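Protein-S-isoprenylcysteine O-methyltransferase (Tribolium castaneum, PDB 5V7P) methylates the carboxyl group of isoprenylated C-terminal cysteines of proteins, as an endoplasmic reticulum membrane enzyme using S-adenosyl-L-methionine as methyl donor. Local coordinates at residues F207-S219 and S239-E251. Numbering follows the deposited sequence.
Sequences FRHPSYVGWFYWS and SWMFFKERIYIEE. With SAH (S-adenosyl-L-homocysteine), chain C; MPG ([(Z)-octadec-9-enyl] (2R)-2,3-bis(oxidanyl)propanoate), chain V; MPG ([(Z)-octadec-9-enyl] (2R)-2,3-bis(oxidanyl)propanoate), chain B.
The Tyr212 ring has Phe243 over one face and the amino acid end of S-adenosyl-L-homocysteine over the other. Its edge carries Glu250 OE1 and a water near the ring plane. The Tyr212 and Phe243 planes are 22° apart but slid, so Tyr212 CB, rather than the ring centre, rests over the Phe243 face. Phe243 also turns its edge to the face of Trp215, an offset edge-to-face pair. His209 takes Ile247 CG1 over the centre of one face and its neighbour Arg208 CB on the other. At the His209 edge, NE2 donates to Glu251 OE2 (2.6 Å), and ND1 accepts from the ligand N (3.0 Å).

Glu251 OE2 is gripped three times. Arg208 NE (2.9 Å) and NH2 both reach Glu251 OE2 side-on in a salt bridge. His209 NE2 comes from the anti side, tilted out of the carboxylate plane. The third Arg208 nitrogen, NH1, bonds to Val269 O.

Tyr212 CG lies beside the backbone N (chi1 -60°), which sends the ring into a hole between Phe243, Arg246, Ile247 and Glu250. There Tyr212 OH donates to the syn lone pair of Glu250 OE1 (2.5 Å) and accepts a nearly straight bond (165°) from Arg246 NE (2.8 Å). A phenylalanine here would probably keep the ring packing but leave Glu250 OE1 and Arg246 NE without their shared hydroxyl.

Segments 210-219 and 239-251, parts of helices 210-225 and 231-258, run antiparallel. Glu250 OE2 accepts from the ligand N (2.6 Å), while Ser211 OG donates to the ligand O (2.6 Å). The contact therefore builds the cofactor site from both helices. Arg246, inferred to bind substrate, is tied through Tyr212 to the cofactor-binding Glu250, which probably helps to align the two sites.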
ATOM      1  N   PHE A 207     -13.687  14.002  -5.814  1.00 31.44           N
ATOM      2  CA  PHE A 207     -12.236  14.091  -5.826  1.00 25.55           C
ATOM      3  C   PHE A 207     -11.691  13.307  -7.009  1.00 22.18           C
ATOM      4  O   PHE A 207     -12.301  12.336  -7.466  1.00 23.19           O
ATOM      5  CB  PHE A 207     -11.624  13.536  -4.530  1.00 26.52           C
ATOM      6  CG  PHE A 207     -12.402  13.873  -3.292  1.00 26.74           C
ATOM      7  CD1 PHE A 207     -12.322  15.135  -2.727  1.00 28.13           C
ATOM      8  CD2 PHE A 207     -13.202  12.921  -2.682  1.00 26.60           C
ATOM      9  CE1 PHE A 207     -13.032  15.443  -1.583  1.00 26.83           C
ATOM     10  CE2 PHE A 207     -13.915  13.225  -1.537  1.00 29.84           C
ATOM     11  CZ  PHE A 207     -13.829  14.487  -0.988  1.00 27.27           C
ATOM     12  N   ARG A 208     -10.527  13.733  -7.501  1.00 17.25           N
ATOM     13  CA  ARG A 208      -9.857  12.998  -8.564  1.00 24.92           C
ATOM     14  C   ARG A 208      -9.185  11.729  -8.057  1.00 19.85           C
ATOM     15  O   ARG A 208      -8.961  10.805  -8.846  1.00 20.70           O
ATOM     16  CB  ARG A 208      -8.819  13.888  -9.253  1.00 26.24           C
ATOM     17  CG  ARG A 208      -9.399  15.163  -9.839  1.00 26.70           C
ATOM     18  CD  ARG A 208      -8.628  15.615 -11.067  1.00 24.70           C
ATOM     19  NE  ARG A 208      -7.234  15.937 -10.770  1.00 31.79           N
ATOM     20  CZ  ARG A 208      -6.788  17.135 -10.402  1.00 22.29           C
ATOM     21  NH1 ARG A 208      -7.622  18.157 -10.270  1.00 32.65           N
ATOM     22  NH2 ARG A 208      -5.496  17.316 -10.160  1.00 27.08           N
ATOM     23  N   HIS A 209      -8.871  11.659  -6.767  1.00 22.81           N
ATOM     24  CA  HIS A 209      -8.184  10.508  -6.180  1.00 26.26           C
ATOM     25  C   HIS A 209      -8.857  10.127  -4.867  1.00 21.11           C
ATOM     26  O   HIS A 209      -8.241  10.173  -3.797  1.00 16.18           O
ATOM     27  CB  HIS A 209      -6.704  10.821  -5.977  1.00 19.92           C
ATOM     28  CG  HIS A 209      -6.043  11.390  -7.195  1.00 20.48           C
ATOM     29  ND1 HIS A 209      -5.671  10.614  -8.272  1.00 18.31           N
ATOM     30  CD2 HIS A 209      -5.701  12.661  -7.512  1.00 22.36           C
ATOM     31  CE1 HIS A 209      -5.124  11.381  -9.196  1.00 24.41           C
ATOM     32  NE2 HIS A 209      -5.130  12.627  -8.760  1.00 21.19           N
ATOM     33  N   PRO A 210     -10.130   9.724  -4.917  1.00 19.58           N
ATOM     34  CA  PRO A 210     -10.858   9.446  -3.668  1.00 20.18           C
ATOM     35  C   PRO A 210     -10.274   8.298  -2.860  1.00 23.65           C
ATOM     36  O   PRO A 210     -10.411   8.293  -1.631  1.00 16.67           O
ATOM     37  CB  PRO A 210     -12.280   9.130  -4.156  1.00 20.44           C
ATOM     38  CG  PRO A 210     -12.105   8.675  -5.569  1.00 16.67           C
ATOM     39  CD  PRO A 210     -10.951   9.461  -6.110  1.00 17.79           C
ATOM     40  N   SER A 211      -9.634   7.319  -3.504  1.00 18.21           N
ATOM     41  CA  SER A 211      -9.038   6.226  -2.744  1.00 21.95           C
ATOM     42  C   SER A 211      -7.823   6.707  -1.958  1.00 16.35           C
ATOM     43  O   SER A 211      -7.580   6.246  -0.839  1.00 13.37           O
ATOM     44  CB  SER A 211      -8.664   5.070  -3.675  1.00 21.91           C
ATOM     45  OG  SER A 211      -7.344   5.199  -4.173  1.00 24.06           O
ATOM     46  N   TYR A 212      -7.056   7.648  -2.517  1.00 14.83           N
ATOM     47  CA  TYR A 212      -5.942   8.220  -1.768  1.00 16.40           C
ATOM     48  C   TYR A 212      -6.431   9.165  -0.678  1.00 20.74           C
ATOM     49  O   TYR A 212      -5.803   9.264   0.382  1.00 26.89           O
ATOM     50  CB  TYR A 212      -4.985   8.948  -2.714  1.00 16.11           C
ATOM     51  CG  TYR A 212      -4.380   8.070  -3.793  1.00 17.78           C
ATOM     52  CD1 TYR A 212      -4.375   6.685  -3.677  1.00 18.90           C
ATOM     53  CD2 TYR A 212      -3.815   8.631  -4.930  1.00 12.14           C
ATOM     54  CE1 TYR A 212      -3.826   5.886  -4.663  1.00 15.34           C
ATOM     55  CE2 TYR A 212      -3.260   7.841  -5.915  1.00 14.29           C
ATOM     56  CZ  TYR A 212      -3.268   6.470  -5.777  1.00 15.52           C
ATOM     57  OH  TYR A 212      -2.722   5.677  -6.759  1.00 22.99           O
ATOM     58  N   VAL A 213      -7.543   9.864  -0.915  1.00 22.68           N
ATOM     59  CA  VAL A 213      -8.128  10.706   0.125  1.00 15.94           C
ATOM     60  C   VAL A 213      -8.527   9.856   1.323  1.00 22.57           C
ATOM     61  O   VAL A 213      -8.207  10.178   2.475  1.00 16.83           O
ATOM     62  CB  VAL A 213      -9.331  11.492  -0.430  1.00 15.88           C
ATOM     63  CG1 VAL A 213     -10.034  12.271   0.678  1.00 20.62           C
ATOM     64  CG2 VAL A 213      -8.890  12.441  -1.525  1.00 16.80           C
ATOM     65  N   GLY A 214      -9.243   8.760   1.071  1.00 15.07           N
ATOM     66  CA  GLY A 214      -9.613   7.867   2.157  1.00 26.19           C
ATOM     67  C   GLY A 214      -8.404   7.286   2.861  1.00 17.07           C
ATOM     68  O   GLY A 214      -8.345   7.249   4.091  1.00 20.13           O
ATOM     69  N   TRP A 215      -7.415   6.834   2.088  1.00 22.77           N
ATOM     70  CA  TRP A 215      -6.195   6.298   2.679  1.00 22.49           C
ATOM     71  C   TRP A 215      -5.468   7.364   3.490  1.00 18.02           C
ATOM     72  O   TRP A 215      -4.984   7.093   4.595  1.00 12.91           O
ATOM     73  CB  TRP A 215      -5.293   5.746   1.575  1.00 19.62           C
ATOM     74  CG  TRP A 215      -4.286   4.745   2.045  1.00 25.09           C
ATOM     75  CD1 TRP A 215      -3.769   4.627   3.301  1.00 27.83           C
ATOM     76  CD2 TRP A 215      -3.677   3.713   1.262  1.00 36.71           C
ATOM     77  NE1 TRP A 215      -2.873   3.587   3.348  1.00 25.60           N
ATOM     78  CE2 TRP A 215      -2.799   3.009   2.108  1.00 30.34           C
ATOM     79  CE3 TRP A 215      -3.787   3.316  -0.075  1.00 31.59           C
ATOM     80  CZ2 TRP A 215      -2.036   1.931   1.664  1.00 40.99           C
ATOM     81  CZ3 TRP A 215      -3.030   2.247  -0.515  1.00 35.36           C
ATOM     82  CH2 TRP A 215      -2.165   1.567   0.350  1.00 36.10           C
ATOM     83  N   PHE A 216      -5.392   8.587   2.957  1.00 19.12           N
ATOM     84  CA  PHE A 216      -4.688   9.670   3.636  1.00 17.57           C
ATOM     85  C   PHE A 216      -5.268   9.924   5.021  1.00 22.05           C
ATOM     86  O   PHE A 216      -4.541   9.922   6.024  1.00 18.88           O
ATOM     87  CB  PHE A 216      -4.754  10.936   2.776  1.00 21.29           C
ATOM     88  CG  PHE A 216      -4.125  12.147   3.414  1.00 21.96           C
ATOM     89  CD1 PHE A 216      -2.756  12.214   3.606  1.00 23.05           C
ATOM     90  CD2 PHE A 216      -4.902  13.225   3.800  1.00 12.03           C
ATOM     91  CE1 PHE A 216      -2.174  13.325   4.184  1.00 18.04           C
ATOM     92  CE2 PHE A 216      -4.325  14.341   4.379  1.00 13.69           C
ATOM     93  CZ  PHE A 216      -2.958  14.391   4.570  1.00 17.36           C
ATOM     94  N   TYR A 217      -6.580  10.147   5.101  1.00 15.62           N
ATOM     95  CA  TYR A 217      -7.191  10.456   6.389  1.00 19.99           C
ATOM     96  C   TYR A 217      -7.276   9.229   7.284  1.00 18.28           C
ATOM     97  O   TYR A 217      -7.128   9.347   8.505  1.00 17.44           O
ATOM     98  CB  TYR A 217      -8.574  11.067   6.179  1.00 17.75           C
ATOM     99  CG  TYR A 217      -8.499  12.498   5.707  1.00 20.01           C
ATOM    100  CD1 TYR A 217      -8.032  13.497   6.551  1.00 23.87           C
ATOM    101  CD2 TYR A 217      -8.877  12.848   4.422  1.00 17.56           C
ATOM    102  CE1 TYR A 217      -7.948  14.806   6.127  1.00 24.55           C
ATOM    103  CE2 TYR A 217      -8.797  14.158   3.989  1.00 27.75           C
ATOM    104  CZ  TYR A 217      -8.332  15.131   4.848  1.00 17.98           C
ATOM    105  OH  TYR A 217      -8.248  16.438   4.431  1.00 26.29           O
ATOM    106  N   TRP A 218      -7.505   8.049   6.704  1.00 19.20           N
ATOM    107  CA  TRP A 218      -7.493   6.826   7.497  1.00 18.82           C
ATOM    108  C   TRP A 218      -6.172   6.676   8.238  1.00 18.44           C
ATOM    109  O   TRP A 218      -6.150   6.390   9.440  1.00 17.18           O
ATOM    110  CB  TRP A 218      -7.746   5.616   6.598  1.00 14.84           C
ATOM    111  CG  TRP A 218      -7.651   4.305   7.319  1.00 17.45           C
ATOM    112  CD1 TRP A 218      -8.659   3.648   7.957  1.00 19.40           C
ATOM    113  CD2 TRP A 218      -6.480   3.490   7.473  1.00 15.19           C
ATOM    114  NE1 TRP A 218      -8.193   2.475   8.498  1.00 19.75           N
ATOM    115  CE2 TRP A 218      -6.859   2.354   8.216  1.00 13.85           C
ATOM    116  CE3 TRP A 218      -5.152   3.608   7.052  1.00 24.55           C
ATOM    117  CZ2 TRP A 218      -5.958   1.345   8.547  1.00 13.33           C
ATOM    118  CZ3 TRP A 218      -4.259   2.603   7.382  1.00 21.16           C
ATOM    119  CH2 TRP A 218      -4.667   1.488   8.124  1.00 18.58           C
ATOM    120  N   SER A 219      -5.055   6.879   7.537  1.00 20.46           N
ATOM    121  CA  SER A 219      -3.754   6.687   8.166  1.00 17.00           C
ATOM    122  C   SER A 219      -3.553   7.656   9.323  1.00 15.61           C
ATOM    123  O   SER A 219      -3.050   7.272  10.385  1.00 17.99           O
ATOM    124  CB  SER A 219      -2.640   6.853   7.136  1.00 22.91           C
ATOM    125  OG  SER A 219      -2.599   8.175   6.615  1.00 30.64           O
ATOM    126  N   SER A 239       2.477  10.608   4.927  1.00 18.85           N
ATOM    127  CA  SER A 239       1.358  10.302   4.042  1.00 27.10           C
ATOM    128  C   SER A 239       1.240  11.337   2.931  1.00 19.51           C
ATOM    129  O   SER A 239       1.088  10.987   1.754  1.00 21.09           O
ATOM    130  CB  SER A 239       0.057  10.247   4.848  1.00 23.32           C
ATOM    131  OG  SER A 239      -1.057   9.897   4.043  1.00 26.72           O
ATOM    132  N   TRP A 240       1.317  12.619   3.290  1.00 21.93           N
ATOM    133  CA  TRP A 240       1.075  13.688   2.327  1.00 23.84           C
ATOM    134  C   TRP A 240       2.111  13.677   1.209  1.00 29.47           C
ATOM    135  O   TRP A 240       1.764  13.763   0.025  1.00 22.45           O
ATOM    136  CB  TRP A 240       1.073  15.035   3.047  1.00 20.55           C
ATOM    137  CG  TRP A 240       0.822  16.201   2.149  1.00 29.76           C
ATOM    138  CD1 TRP A 240      -0.390  16.725   1.807  1.00 24.20           C
ATOM    139  CD2 TRP A 240       1.807  16.992   1.476  1.00 29.11           C
ATOM    140  NE1 TRP A 240      -0.220  17.794   0.961  1.00 28.12           N
ATOM    141  CE2 TRP A 240       1.121  17.979   0.742  1.00 29.01           C
ATOM    142  CE3 TRP A 240       3.204  16.963   1.425  1.00 31.01           C
ATOM    143  CZ2 TRP A 240       1.781  18.926  -0.037  1.00 34.81           C
ATOM    144  CZ3 TRP A 240       3.859  17.902   0.653  1.00 38.32           C
ATOM    145  CH2 TRP A 240       3.148  18.871  -0.068  1.00 34.14           C
ATOM    146  N   MET A 241       3.395  13.579   1.563  1.00 25.77           N
ATOM    147  CA  MET A 241       4.435  13.630   0.541  0.50 26.75           C
ATOM    148  C   MET A 241       4.400  12.404  -0.362  1.00 24.04           C
ATOM    149  O   MET A 241       4.720  12.508  -1.552  1.00 34.75           O
ATOM    150  CB  MET A 241       5.815  13.774   1.189  0.50 28.02           C
ATOM    151  CG  MET A 241       6.351  12.525   1.896  0.50 33.04           C
ATOM    152  SD  MET A 241       8.132  12.610   2.171  0.50 38.21           S
ATOM    153  CE  MET A 241       8.754  12.564   0.491  0.50 35.60           C
ATOM    154  N   PHE A 242       4.011  11.245   0.170  1.00 23.31           N
ATOM    155  CA  PHE A 242       3.946  10.047  -0.658  1.00 21.94           C
ATOM    156  C   PHE A 242       2.865  10.176  -1.724  1.00 24.40           C
ATOM    157  O   PHE A 242       3.084   9.810  -2.884  1.00 20.38           O
ATOM    158  CB  PHE A 242       3.697   8.816   0.212  1.00 19.46           C
ATOM    159  CG  PHE A 242       3.550   7.542  -0.571  1.00 31.81           C
ATOM    160  CD1 PHE A 242       4.665   6.887  -1.074  1.00 25.16           C
ATOM    161  CD2 PHE A 242       2.298   6.997  -0.806  1.00 31.07           C
ATOM    162  CE1 PHE A 242       4.533   5.715  -1.794  1.00 28.74           C
ATOM    163  CE2 PHE A 242       2.159   5.825  -1.527  1.00 34.80           C
ATOM    164  CZ  PHE A 242       3.278   5.183  -2.022  1.00 30.06           C
ATOM    165  N   PHE A 243       1.697  10.700  -1.355  1.00 25.03           N
ATOM    166  CA  PHE A 243       0.612  10.842  -2.319  1.00 28.91           C
ATOM    167  C   PHE A 243       0.842  12.010  -3.269  1.00 27.32           C
ATOM    168  O   PHE A 243       0.347  11.984  -4.401  1.00 27.05           O
ATOM    169  CB  PHE A 243      -0.725  10.996  -1.589  1.00 23.62           C
ATOM    170  CG  PHE A 243      -1.239   9.712  -0.992  1.00 26.51           C
ATOM    171  CD1 PHE A 243      -1.351   8.568  -1.767  1.00 18.04           C
ATOM    172  CD2 PHE A 243      -1.596   9.644   0.347  1.00 21.73           C
ATOM    173  CE1 PHE A 243      -1.817   7.388  -1.225  1.00 21.56           C
ATOM    174  CE2 PHE A 243      -2.063   8.463   0.895  1.00 24.98           C
ATOM    175  CZ  PHE A 243      -2.173   7.334   0.108  1.00 16.93           C
ATOM    176  N   LYS A 244       1.588  13.029  -2.842  1.00 23.72           N
ATOM    177  CA  LYS A 244       1.981  14.084  -3.771  1.00 34.12           C
ATOM    178  C   LYS A 244       2.840  13.519  -4.896  1.00 24.85           C
ATOM    179  O   LYS A 244       2.566  13.748  -6.079  1.00 28.91           O
ATOM    180  CB  LYS A 244       2.728  15.193  -3.031  1.00 30.86           C
ATOM    181  CG  LYS A 244       3.277  16.285  -3.949  1.00 31.60           C
ATOM    182  CD  LYS A 244       3.930  17.405  -3.158  1.00 36.91           C
ATOM    183  CE  LYS A 244       4.374  18.548  -4.060  1.00 43.21           C
ATOM    184  NZ  LYS A 244       5.729  18.336  -4.644  1.00 56.61           N
ATOM    185  N   GLU A 245       3.889  12.772  -4.544  1.00 23.35           N
ATOM    186  CA  GLU A 245       4.716  12.127  -5.558  1.00 26.06           C
ATOM    187  C   GLU A 245       3.892  11.159  -6.397  1.00 22.58           C
ATOM    188  O   GLU A 245       3.935  11.196  -7.632  1.00 19.93           O
ATOM    189  CB  GLU A 245       5.887  11.395  -4.899  1.00 27.45           C
ATOM    190  CG  GLU A 245       6.992  12.302  -4.385  1.00 44.56           C
ATOM    191  CD  GLU A 245       8.195  11.523  -3.883  1.00 47.04           C
ATOM    192  OE1 GLU A 245       8.592  11.727  -2.716  1.00 65.25           O
ATOM    193  OE2 GLU A 245       8.737  10.699  -4.651  1.00 33.54           O
ATOM    194  N   ARG A 246       3.131  10.285  -5.738  1.00 26.73           N
ATOM    195  CA  ARG A 246       2.368   9.269  -6.457  1.00 26.54           C
ATOM    196  C   ARG A 246       1.369   9.910  -7.413  1.00 25.25           C
ATOM    197  O   ARG A 246       1.281   9.527  -8.586  1.00 27.23           O
ATOM    198  CB  ARG A 246       1.655   8.355  -5.460  1.00 18.94           C
ATOM    199  CG  ARG A 246       1.017   7.128  -6.085  1.00 23.80           C
ATOM    200  CD  ARG A 246       0.324   6.280  -5.034  1.00 19.78           C
ATOM    201  NE  ARG A 246      -0.250   5.060  -5.596  1.00 19.81           N
ATOM    202  CZ  ARG A 246       0.350   3.872  -5.626  1.00 22.60           C
ATOM    203  NH1 ARG A 246       1.565   3.709  -5.125  1.00 24.18           N
ATOM    204  NH2 ARG A 246      -0.279   2.836  -6.165  1.00 24.46           N
ATOM    205  N   ILE A 247       0.606  10.893  -6.930  1.00 22.14           N
ATOM    206  CA  ILE A 247      -0.399  11.540  -7.770  1.00 20.70           C
ATOM    207  C   ILE A 247       0.256  12.227  -8.958  1.00 28.22           C
ATOM    208  O   ILE A 247      -0.267  12.195 -10.079  1.00 21.80           O
ATOM    209  CB  ILE A 247      -1.236  12.527  -6.932  1.00 15.24           C
ATOM    210  CG1 ILE A 247      -2.231  11.753  -6.061  1.00 22.89           C
ATOM    211  CG2 ILE A 247      -1.975  13.532  -7.828  1.00 25.93           C
ATOM    212  CD1 ILE A 247      -2.972  12.602  -5.050  1.00 28.82           C
ATOM    213  N   TYR A 248       1.407  12.864  -8.734  1.00 22.35           N
ATOM    214  CA  TYR A 248       2.050  13.636  -9.792  1.00 23.63           C
ATOM    215  C   TYR A 248       2.392  12.752 -10.984  1.00 27.60           C
ATOM    216  O   TYR A 248       2.022  13.055 -12.125  1.00 24.80           O
ATOM    217  CB  TYR A 248       3.304  14.319  -9.246  1.00 20.94           C
ATOM    218  CG  TYR A 248       3.908  15.335 -10.186  1.00 28.46           C
ATOM    219  CD1 TYR A 248       3.341  16.594 -10.335  1.00 31.24           C
ATOM    220  CD2 TYR A 248       5.053  15.041 -10.918  1.00 40.67           C
ATOM    221  CE1 TYR A 248       3.891  17.530 -11.190  1.00 38.38           C
ATOM    222  CE2 TYR A 248       5.611  15.971 -11.775  1.00 38.60           C
ATOM    223  CZ  TYR A 248       5.026  17.214 -11.907  1.00 33.76           C
ATOM    224  OH  TYR A 248       5.575  18.144 -12.759  1.00 49.63           O
ATOM    225  N   ILE A 249       3.099  11.647 -10.737  1.00 24.75           N
ATOM    226  CA  ILE A 249       3.421  10.721 -11.818  1.00 22.27           C
ATOM    227  C   ILE A 249       2.156  10.063 -12.351  1.00 32.50           C
ATOM    228  O   ILE A 249       2.052   9.780 -13.552  1.00 25.64           O
ATOM    229  CB  ILE A 249       4.437   9.669 -11.332  1.00 19.48           C
ATOM    230  CG1 ILE A 249       4.862   8.741 -12.476  1.00 34.77           C
ATOM    231  CG2 ILE A 249       3.872   8.849 -10.180  1.00 33.22           C
ATOM    232  CD1 ILE A 249       5.702   9.417 -13.537  1.00 39.85           C
ATOM    233  N   GLU A 250       1.179   9.810 -11.477  1.00 27.80           N
ATOM    234  CA  GLU A 250      -0.019   9.086 -11.887  1.00 20.90           C
ATOM    235  C   GLU A 250      -0.848   9.898 -12.872  1.00 28.07           C
ATOM    236  O   GLU A 250      -1.371   9.351 -13.849  1.00 19.47           O
ATOM    237  CB  GLU A 250      -0.843   8.721 -10.653  1.00 25.13           C
ATOM    238  CG  GLU A 250      -2.157   8.019 -10.954  1.00 27.42           C
ATOM    239  CD  GLU A 250      -2.771   7.387  -9.719  1.00 32.03           C
ATOM    240  OE1 GLU A 250      -2.015   7.042  -8.788  1.00 28.05           O
ATOM    241  OE2 GLU A 250      -4.010   7.238  -9.673  1.00 26.22           O
ATOM    242  N   GLU A 251      -0.973  11.204 -12.639  1.00 23.99           N
ATOM    243  CA  GLU A 251      -1.754  12.048 -13.532  1.00 27.42           C
ATOM    244  C   GLU A 251      -1.033  12.344 -14.839  1.00 30.63           C
ATOM    245  O   GLU A 251      -1.694  12.626 -15.844  1.00 31.68           O
ATOM    246  CB  GLU A 251      -2.118  13.358 -12.833  1.00 26.46           C
ATOM    247  CG  GLU A 251      -3.112  13.184 -11.700  1.00 16.28           C
ATOM    248  CD  GLU A 251      -3.714  14.498 -11.246  1.00 26.27           C
ATOM    249  OE1 GLU A 251      -3.187  15.562 -11.633  1.00 33.65           O
ATOM    250  OE2 GLU A 251      -4.718  14.469 -10.504  1.00 25.98           O
TER
HETATM  251  N   SAH C 301      -5.904   7.674  -7.921  1.00 23.78           N
HETATM  252  CA  SAH C 301      -7.203   7.015  -7.928  1.00 22.99           C
HETATM  253  CB  SAH C 301      -7.057   5.554  -8.337  1.00 24.15           C
HETATM  254  CG  SAH C 301      -5.991   4.781  -7.567  1.00 24.19           C
HETATM  255  SD  SAH C 301      -5.716   3.143  -8.292  1.00 21.82           S
HETATM  256  C   SAH C 301      -7.872   7.113  -6.559  1.00 28.54           C
HETATM  257  O   SAH C 301      -7.232   7.444  -5.560  1.00 18.10           O
HETATM  258  OXT SAH C 301      -9.069   6.862  -6.414  1.00 15.91           O
HETATM  259  C5' SAH C 301      -4.436   3.702  -9.453  1.00 20.06           C
HETATM  260  C4' SAH C 301      -4.801   3.477 -10.915  1.00 23.38           C
HETATM  261  O4' SAH C 301      -6.046   4.081 -11.203  1.00 27.18           O
HETATM  262  C3' SAH C 301      -3.763   4.113 -11.828  1.00 33.18           C
HETATM  263  O3' SAH C 301      -3.188   3.145 -12.675  1.00 27.33           O
HETATM  264  C2' SAH C 301      -4.504   5.165 -12.626  1.00 28.37           C
HETATM  265  O2' SAH C 301      -4.158   5.108 -13.992  1.00 23.51           O
HETATM  266  C1' SAH C 301      -5.979   4.846 -12.392  1.00 27.19           C
HETATM  267  N9  SAH C 301      -6.831   6.046 -12.262  1.00 22.96           N
HETATM  268  C8  SAH C 301      -6.611   7.151 -11.482  1.00 25.75           C
HETATM  269  N7  SAH C 301      -7.641   8.012 -11.642  1.00 22.18           N
HETATM  270  C5  SAH C 301      -8.518   7.469 -12.511  1.00 21.39           C
HETATM  271  C6  SAH C 301      -9.726   7.920 -13.022  1.00 20.50           C
HETATM  272  N6  SAH C 301     -10.219   9.101 -12.660  1.00 20.73           N
HETATM  273  N1  SAH C 301     -10.411   7.128 -13.915  1.00 18.50           N
HETATM  274  C2  SAH C 301      -9.904   5.904 -14.295  1.00 21.16           C
HETATM  275  N3  SAH C 301      -8.704   5.464 -13.783  1.00 15.84           N
HETATM  276  C4  SAH C 301      -8.024   6.235 -12.906  1.00 20.18           C
HETATM  277  C2  MPG V 320       3.085  20.294   3.114  1.00 51.05           C
HETATM  278  C3  MPG V 320       1.936  20.506   4.094  1.00 47.93           C
HETATM  279  C4  MPG V 320       0.999  19.300   4.062  1.00 41.94           C
HETATM  280  C5  MPG V 320      -0.013  19.438   5.197  1.00 51.26           C
HETATM  281  C6  MPG V 320      -1.166  18.461   4.983  1.00 40.63           C
HETATM  282  C7  MPG V 320      -2.265  18.748   6.006  1.00 70.05           C
HETATM  283  C8  MPG V 320      -3.447  17.814   5.763  1.00 55.00           C
HETATM  284  C9  MPG V 320      -4.671  18.357   6.503  1.00 55.23           C
HETATM  285  C10 MPG V 320      -5.260  17.752   7.518  1.00 59.08           C
HETATM  286  C11 MPG V 320      -4.797  16.411   8.089  1.00 60.51           C
HETATM  287  C12 MPG V 320      -5.125  16.359   9.580  1.00 53.30           C
HETATM  288  O1  MPG V 320       4.224  21.573   1.458  1.00 68.04           O
HETATM  289  C1  MPG V 320       3.769  21.621   2.780  1.00 56.26           C
HETATM  290  CXD MPG V 320       5.161  22.975  -0.434  1.00 77.48           C
HETATM  291  O2  MPG V 320       6.458  23.449  -0.663  1.00 72.49           O
HETATM  292  C21 MPG V 320       4.147  24.030  -0.870  1.00 89.45           C
HETATM  293  O3  MPG V 320       2.913  23.773  -0.257  1.00 82.32           O
HETATM  294  O4  MPG V 320       5.449  23.406   1.864  1.00 66.51           O
HETATM  295  CX3 MPG V 320       4.971  22.686   1.054  1.00 67.29           C
HETATM  296  C2  MPG B 325       3.034   4.878   8.469  1.00 59.11           C
HETATM  297  C3  MPG B 325       2.100   6.006   8.048  1.00 64.24           C
HETATM  298  C4  MPG B 325       1.867   6.002   6.540  1.00 56.78           C
HETATM  299  C5  MPG B 325       0.734   6.949   6.214  1.00 56.75           C
HETATM  300  C6  MPG B 325       0.608   7.065   4.704  1.00 59.90           C
HETATM  301  C7  MPG B 325       0.197   5.753   4.041  1.00 61.23           C
HETATM  302  C8  MPG B 325       0.940   5.674   2.719  1.00 62.85           C
HETATM  303  C9  MPG B 325       0.274   4.620   1.839  1.00 57.83           C
HETATM  304  C10 MPG B 325       0.850   3.490   1.499  1.00 62.80           C
HETATM  305  C11 MPG B 325       2.260   3.094   1.941  1.00 60.80           C
HETATM  306  C12 MPG B 325       2.345   1.579   2.043  1.00 55.73           C
HETATM  307  C13 MPG B 325       2.279   0.945   0.659  1.00 58.70           C
HETATM  308  C14 MPG B 325       1.844  -0.503   0.823  1.00 64.76           C
HETATM  309  C15 MPG B 325       2.003  -1.252  -0.498  1.00 68.36           C
HETATM  310  C16 MPG B 325       2.801  -2.536  -0.287  1.00 63.50           C
HETATM  311  O1  MPG B 325       1.644   3.134   9.282  1.00 73.41           O
HETATM  312  C1  MPG B 325       2.430   3.501   8.195  1.00 58.69           C
HETATM  313  CXD MPG B 325      -0.599   2.293  10.026  1.00 51.44           C
HETATM  314  O2  MPG B 325      -1.717   3.033  10.422  1.00 59.22           O
HETATM  315  C21 MPG B 325       0.205   1.892  11.273  1.00 64.55           C
HETATM  316  O3  MPG B 325      -0.278   2.575  12.395  1.00 52.90           O
HETATM  317  O4  MPG B 325      -0.243   3.764   8.222  1.00 70.63           O
HETATM  318  CX3 MPG B 325       0.262   3.133   9.091  1.00 73.59           C
HETATM  319  O   HOH W   1      -3.095   2.536  -6.332  1.00 18.70           O